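Local structure of Fe-S binding reductase, putative (Thermus thermophilus, 2D4P) at residues Leu28-Ala40 and Pro46-Gly58. The protein is of unknown function but may transfer acyl groups, as a probable relative of the GNAT acetyltransferases. Sequence-based numbering, arbitrary orientation.
Sequences LRFFARTGHSFLA and PMGFALAQAVWQG
Leu51 CB sits squarely over the Phe31 ring, 3.6 Å from the centroid and 6° off the ring normal, a CH-pi contact. Phe30 CD1 covers the opposite face. Ala52 O lies at the ring edge, 3.6 Å from Phe31 CD1. With CG anti to its carbonyl carbon (chi1 -73°), Phe31 drops from helix 25-34 onto strand 45-56. Replacing Phe31 by an alanine is likely to open a gap above Leu51 and leave the Phe30 ring without its neighbour. Gln53 OE1 meets the Phe30 edge, 3.5 Å from CZ, while its NE2 bonds to Thr66 of strand 61-70.

Thr34 OG1 accepts from His36 N, an ST turn. Ala52 N donates almost straight to Ser37 OG (3.0 Å, 178°). His36 ND1 bonds to Ser86 of helix 73-89.

Beyond Ser37 the chain enters the antiparallel hairpin of strands 38-42 and 45-56, in what is probably a GNAT-type sheet. At Ala40 a classic beta bulge sets Met47 and Gly48 against one residue: Met47 N reaches Ala40 O at 2.8 Å, Gly48 N only weakly. The Ser37 hydroxyl thus ties the turn to the strand backbone, while the Thr34 hydroxyl braces the turn itself, beside an apolar seam of helix on sheet.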
loop_
_atom_site.group_PDB
_atom_site.type_symbol
_atom_site.label_atom_id
_atom_site.label_comp_id
_atom_site.label_asym_id
_atom_site.label_seq_id
_atom_site.Cartn_x
_atom_site.Cartn_y
_atom_site.Cartn_z
ATOM N N LEU A 28 5.794 -10.156 -4.992
ATOM C CA LEU A 28 5.584 -9.242 -6.107
ATOM C C LEU A 28 4.507 -9.797 -7.044
ATOM O O LEU A 28 3.567 -9.091 -7.402
ATOM C CB LEU A 28 6.899 -9.020 -6.873
ATOM C CG LEU A 28 6.863 -8.057 -8.079
ATOM C CD1 LEU A 28 8.272 -7.553 -8.389
ATOM C CD2 LEU A 28 6.297 -8.708 -9.331
ATOM N N ARG A 29 4.619 -11.078 -7.396
ATOM C CA ARG A 29 3.674 -11.717 -8.308
ATOM C C ARG A 29 2.236 -11.714 -7.781
ATOM O O ARG A 29 1.290 -11.398 -8.512
ATOM C CB ARG A 29 4.114 -13.152 -8.613
ATOM C CG ARG A 29 5.223 -13.251 -9.630
ATOM C CD ARG A 29 5.809 -14.653 -9.738
ATOM N NE ARG A 29 6.848 -14.707 -10.759
ATOM C CZ ARG A 29 7.560 -15.798 -11.053
ATOM N NH1 ARG A 29 7.378 -16.923 -10.379
ATOM N NH2 ARG A 29 8.474 -15.751 -12.011
ATOM N N PHE A 30 2.084 -12.048 -6.513
ATOM C CA PHE A 30 0.795 -12.031 -5.854
ATOM C C PHE A 30 0.183 -10.637 -5.832
ATOM O O PHE A 30 -0.980 -10.443 -6.200
ATOM C CB PHE A 30 0.954 -12.538 -4.439
ATOM C CG PHE A 30 -0.290 -12.437 -3.625
ATOM C CD1 PHE A 30 -0.508 -11.355 -2.769
ATOM C CD2 PHE A 30 -1.252 -13.426 -3.707
ATOM C CE1 PHE A 30 -1.662 -11.278 -2.003
ATOM C CE2 PHE A 30 -2.424 -13.345 -2.919
ATOM C CZ PHE A 30 -2.617 -12.259 -2.087
ATOM N N PHE A 31 0.956 -9.653 -5.399
ATOM C CA PHE A 31 0.445 -8.285 -5.335
ATOM C C PHE A 31 0.206 -7.667 -6.716
ATOM O O PHE A 31 -0.707 -6.873 -6.893
ATOM C CB PHE A 31 1.288 -7.402 -4.403
ATOM C CG PHE A 31 1.061 -7.723 -2.937
ATOM C CD1 PHE A 31 -0.164 -7.412 -2.317
ATOM C CD2 PHE A 31 2.035 -8.347 -2.177
ATOM C CE1 PHE A 31 -0.375 -7.721 -1.005
ATOM C CE2 PHE A 31 1.805 -8.675 -0.836
ATOM C CZ PHE A 31 0.596 -8.373 -0.252
ATOM N N ALA A 32 1.004 -8.057 -7.719
ATOM C CA ALA A 32 0.742 -7.615 -9.090
ATOM C C ALA A 32 -0.627 -8.106 -9.567
ATOM O O ALA A 32 -1.270 -7.420 -10.347
ATOM C CB ALA A 32 1.832 -8.100 -10.054
ATOM N N ARG A 33 -1.050 -9.275 -9.111
ATOM C CA ARG A 33 -2.308 -9.888 -9.568
ATOM C C ARG A 33 -3.534 -9.242 -8.891
ATOM O O ARG A 33 -4.641 -9.403 -9.394
ATOM C CB ARG A 33 -2.344 -11.407 -9.279
ATOM C CG ARG A 33 -1.645 -12.331 -10.292
ATOM C CD ARG A 33 -1.830 -13.821 -9.951
ATOM N NE ARG A 33 -0.736 -14.361 -9.106
ATOM C CZ ARG A 33 -0.850 -14.819 -7.845
ATOM N NH1 ARG A 33 -2.017 -14.808 -7.183
ATOM N NH2 ARG A 33 0.243 -15.280 -7.230
ATOM N N THR A 34 -3.362 -8.515 -7.787
ATOM C CA THR A 34 -4.540 -8.006 -7.036
ATOM C C THR A 34 -5.309 -6.957 -7.787
ATOM O O THR A 34 -6.526 -6.825 -7.612
ATOM C CB THR A 34 -4.178 -7.387 -5.672
ATOM O OG1 THR A 34 -3.257 -6.305 -5.869
ATOM C CG2 THR A 34 -3.477 -8.382 -4.739
ATOM N N GLY A 35 -4.602 -6.182 -8.603
ATOM C CA GLY A 35 -5.138 -4.948 -9.183
ATOM C C GLY A 35 -5.237 -3.759 -8.241
ATOM O O GLY A 35 -5.802 -2.749 -8.595
ATOM N N HIS A 36 -4.654 -3.882 -7.052
ATOM C CA HIS A 36 -4.687 -2.868 -6.006
ATOM C C HIS A 36 -3.305 -2.378 -5.569
ATOM O O HIS A 36 -3.202 -1.552 -4.679
ATOM C CB HIS A 36 -5.453 -3.402 -4.787
ATOM C CG HIS A 36 -6.886 -3.731 -5.082
ATOM N ND1 HIS A 36 -7.775 -2.778 -5.545
ATOM C CD2 HIS A 36 -7.563 -4.903 -5.055
ATOM C CE1 HIS A 36 -8.953 -3.350 -5.734
ATOM N NE2 HIS A 36 -8.848 -4.641 -5.463
ATOM N N SER A 37 -2.252 -2.870 -6.213
ATOM C CA SER A 37 -0.867 -2.593 -5.792
ATOM C C SER A 37 -0.155 -1.762 -6.870
ATOM O O SER A 37 -0.363 -1.965 -8.073
ATOM C CB SER A 37 -0.138 -3.909 -5.542
ATOM O OG SER A 37 -0.794 -4.645 -4.525
ATOM N N PHE A 38 0.666 -0.816 -6.416
ATOM C CA PHE A 38 1.273 0.186 -7.282
ATOM C C PHE A 38 2.708 0.514 -6.928
ATOM O O PHE A 38 3.132 0.347 -5.796
ATOM C CB PHE A 38 0.413 1.463 -7.264
ATOM C CG PHE A 38 -0.955 1.235 -7.756
ATOM C CD1 PHE A 38 -1.958 0.866 -6.892
ATOM C CD2 PHE A 38 -1.218 1.291 -9.126
ATOM C CE1 PHE A 38 -3.191 0.575 -7.354
ATOM C CE2 PHE A 38 -2.493 1.023 -9.617
ATOM C CZ PHE A 38 -3.484 0.683 -8.724
ATOM N N LEU A 39 3.425 1.018 -7.933
ATOM C CA LEU A 39 4.757 1.590 -7.804
ATOM C C LEU A 39 4.678 3.073 -8.150
ATOM O O LEU A 39 3.969 3.452 -9.096
ATOM C CB LEU A 39 5.696 0.882 -8.792
ATOM C CG LEU A 39 7.160 1.338 -8.931
ATOM C CD1 LEU A 39 7.960 1.012 -7.660
ATOM C CD2 LEU A 39 7.799 0.671 -10.134
ATOM N N ALA A 40 5.376 3.889 -7.354
ATOM C CA ALA A 40 5.576 5.305 -7.613
ATOM C C ALA A 40 6.994 5.513 -8.138
ATOM O O ALA A 40 7.933 4.919 -7.618
ATOM C CB ALA A 40 5.418 6.093 -6.339
ATOM N N PRO A 46 12.840 5.068 -8.450
ATOM C CA PRO A 46 11.715 4.548 -7.670
ATOM C C PRO A 46 11.451 5.457 -6.467
ATOM O O PRO A 46 12.382 5.942 -5.842
ATOM C CB PRO A 46 12.185 3.159 -7.210
ATOM C CG PRO A 46 13.406 2.864 -7.974
ATOM C CD PRO A 46 13.982 4.136 -8.483
ATOM N N MET A 47 10.186 5.690 -6.147
ATOM C CA MET A 47 9.855 6.610 -5.073
ATOM C C MET A 47 8.920 6.018 -4.019
ATOM O O MET A 47 8.756 6.609 -2.958
ATOM C CB MET A 47 9.240 7.892 -5.645
ATOM C CG MET A 47 10.257 8.820 -6.351
ATOM S SD MET A 47 11.528 9.420 -5.229
ATOM C CE MET A 47 10.606 10.638 -4.272
ATOM N N GLY A 48 8.303 4.874 -4.302
ATOM C CA GLY A 48 7.469 4.226 -3.315
ATOM C C GLY A 48 6.725 3.056 -3.902
ATOM O O GLY A 48 6.722 2.844 -5.125
ATOM N N PHE A 49 6.069 2.303 -3.036
ATOM C CA PHE A 49 5.164 1.263 -3.507
ATOM C C PHE A 49 4.100 0.984 -2.466
ATOM O O PHE A 49 4.278 1.277 -1.287
ATOM C CB PHE A 49 5.937 -0.025 -3.873
ATOM C CG PHE A 49 6.572 -0.744 -2.688
ATOM C CD1 PHE A 49 5.844 -1.619 -1.899
ATOM C CD2 PHE A 49 7.924 -0.593 -2.429
ATOM C CE1 PHE A 49 6.433 -2.261 -0.836
ATOM C CE2 PHE A 49 8.522 -1.244 -1.359
ATOM C CZ PHE A 49 7.775 -2.085 -0.578
ATOM N N ALA A 50 2.986 0.418 -2.918
ATOM C CA ALA A 50 1.908 -0.006 -2.033
ATOM C C ALA A 50 1.524 -1.431 -2.405
ATOM O O ALA A 50 1.269 -1.713 -3.569
ATOM C CB ALA A 50 0.701 0.908 -2.153
ATOM N N LEU A 51 1.522 -2.320 -1.407
ATOM C CA LEU A 51 1.046 -3.695 -1.559
ATOM C C LEU A 51 -0.303 -3.752 -0.893
ATOM O O LEU A 51 -0.401 -3.523 0.292
ATOM C CB LEU A 51 1.988 -4.673 -0.870
ATOM C CG LEU A 51 3.440 -4.549 -1.285
ATOM C CD1 LEU A 51 4.204 -5.668 -0.610
ATOM C CD2 LEU A 51 3.650 -4.548 -2.801
ATOM N N ALA A 52 -1.328 -3.993 -1.686
ATOM C CA ALA A 52 -2.713 -3.982 -1.221
ATOM C C ALA A 52 -3.515 -5.107 -1.864
ATOM O O ALA A 52 -3.187 -5.595 -2.939
ATOM C CB ALA A 52 -3.372 -2.637 -1.468
ATOM N N GLN A 53 -4.583 -5.516 -1.184
ATOM C CA GLN A 53 -5.376 -6.664 -1.621
ATOM C C GLN A 53 -6.782 -6.601 -1.085
ATOM O O GLN A 53 -7.045 -5.996 -0.031
ATOM C CB GLN A 53 -4.721 -7.997 -1.177
ATOM C CG GLN A 53 -4.718 -8.184 0.332
ATOM C CD GLN A 53 -3.940 -9.443 0.734
ATOM O OE1 GLN A 53 -4.356 -10.555 0.381
ATOM N NE2 GLN A 53 -2.812 -9.261 1.406
ATOM N N ALA A 54 -7.684 -7.256 -1.819
ATOM C CA ALA A 54 -9.070 -7.365 -1.413
ATOM C C ALA A 54 -9.301 -8.484 -0.446
ATOM O O ALA A 54 -8.802 -9.614 -0.639
ATOM C CB ALA A 54 -9.980 -7.539 -2.622
ATOM N N VAL A 55 -10.046 -8.157 0.607
ATOM C CA VAL A 55 -10.433 -9.102 1.645
ATOM C C VAL A 55 -11.958 -9.063 1.787
ATOM O O VAL A 55 -12.512 -8.013 2.116
ATOM C CB VAL A 55 -9.814 -8.748 2.986
ATOM C CG1 VAL A 55 -10.270 -9.750 4.088
ATOM C CG2 VAL A 55 -8.272 -8.701 2.882
ATOM N N TRP A 56 -12.604 -10.174 1.482
ATOM C CA TRP A 56 -14.078 -10.282 1.558
ATOM C C TRP A 56 -14.497 -10.300 3.033
ATOM O O TRP A 56 -13.908 -11.014 3.876
ATOM C CB TRP A 56 -14.581 -11.508 0.833
ATOM C CG TRP A 56 -16.056 -11.518 0.562
ATOM C CD1 TRP A 56 -16.797 -10.536 -0.074
ATOM C CD2 TRP A 56 -16.968 -12.560 0.877
ATOM N NE1 TRP A 56 -18.116 -10.921 -0.158
ATOM C CE2 TRP A 56 -18.250 -12.157 0.423
ATOM C CE3 TRP A 56 -16.845 -13.792 1.531
ATOM C CZ2 TRP A 56 -19.386 -12.954 0.567
ATOM C CZ3 TRP A 56 -18.001 -14.595 1.679
ATOM C CH2 TRP A 56 -19.242 -14.171 1.204
ATOM N N GLN A 57 -15.470 -9.460 3.351
ATOM C CA GLN A 57 -16.002 -9.385 4.710
ATOM C C GLN A 57 -17.232 -10.289 4.921
ATOM O O GLN A 57 -17.774 -10.329 6.014
ATOM C CB GLN A 57 -16.369 -7.943 5.056
ATOM C CG GLN A 57 -15.300 -6.914 4.790
ATOM C CD GLN A 57 -14.106 -7.082 5.658
ATOM O OE1 GLN A 57 -14.215 -6.903 6.872
ATOM N NE2 GLN A 57 -12.945 -7.390 5.055
ATOM N N GLY A 58 -17.714 -10.970 3.882
ATOM C CA GLY A 58 -18.956 -11.708 3.968
ATOM C C GLY A 58 -20.116 -11.089 3.187
ATOM O O GLY A 58 -21.166 -11.717 3.023
#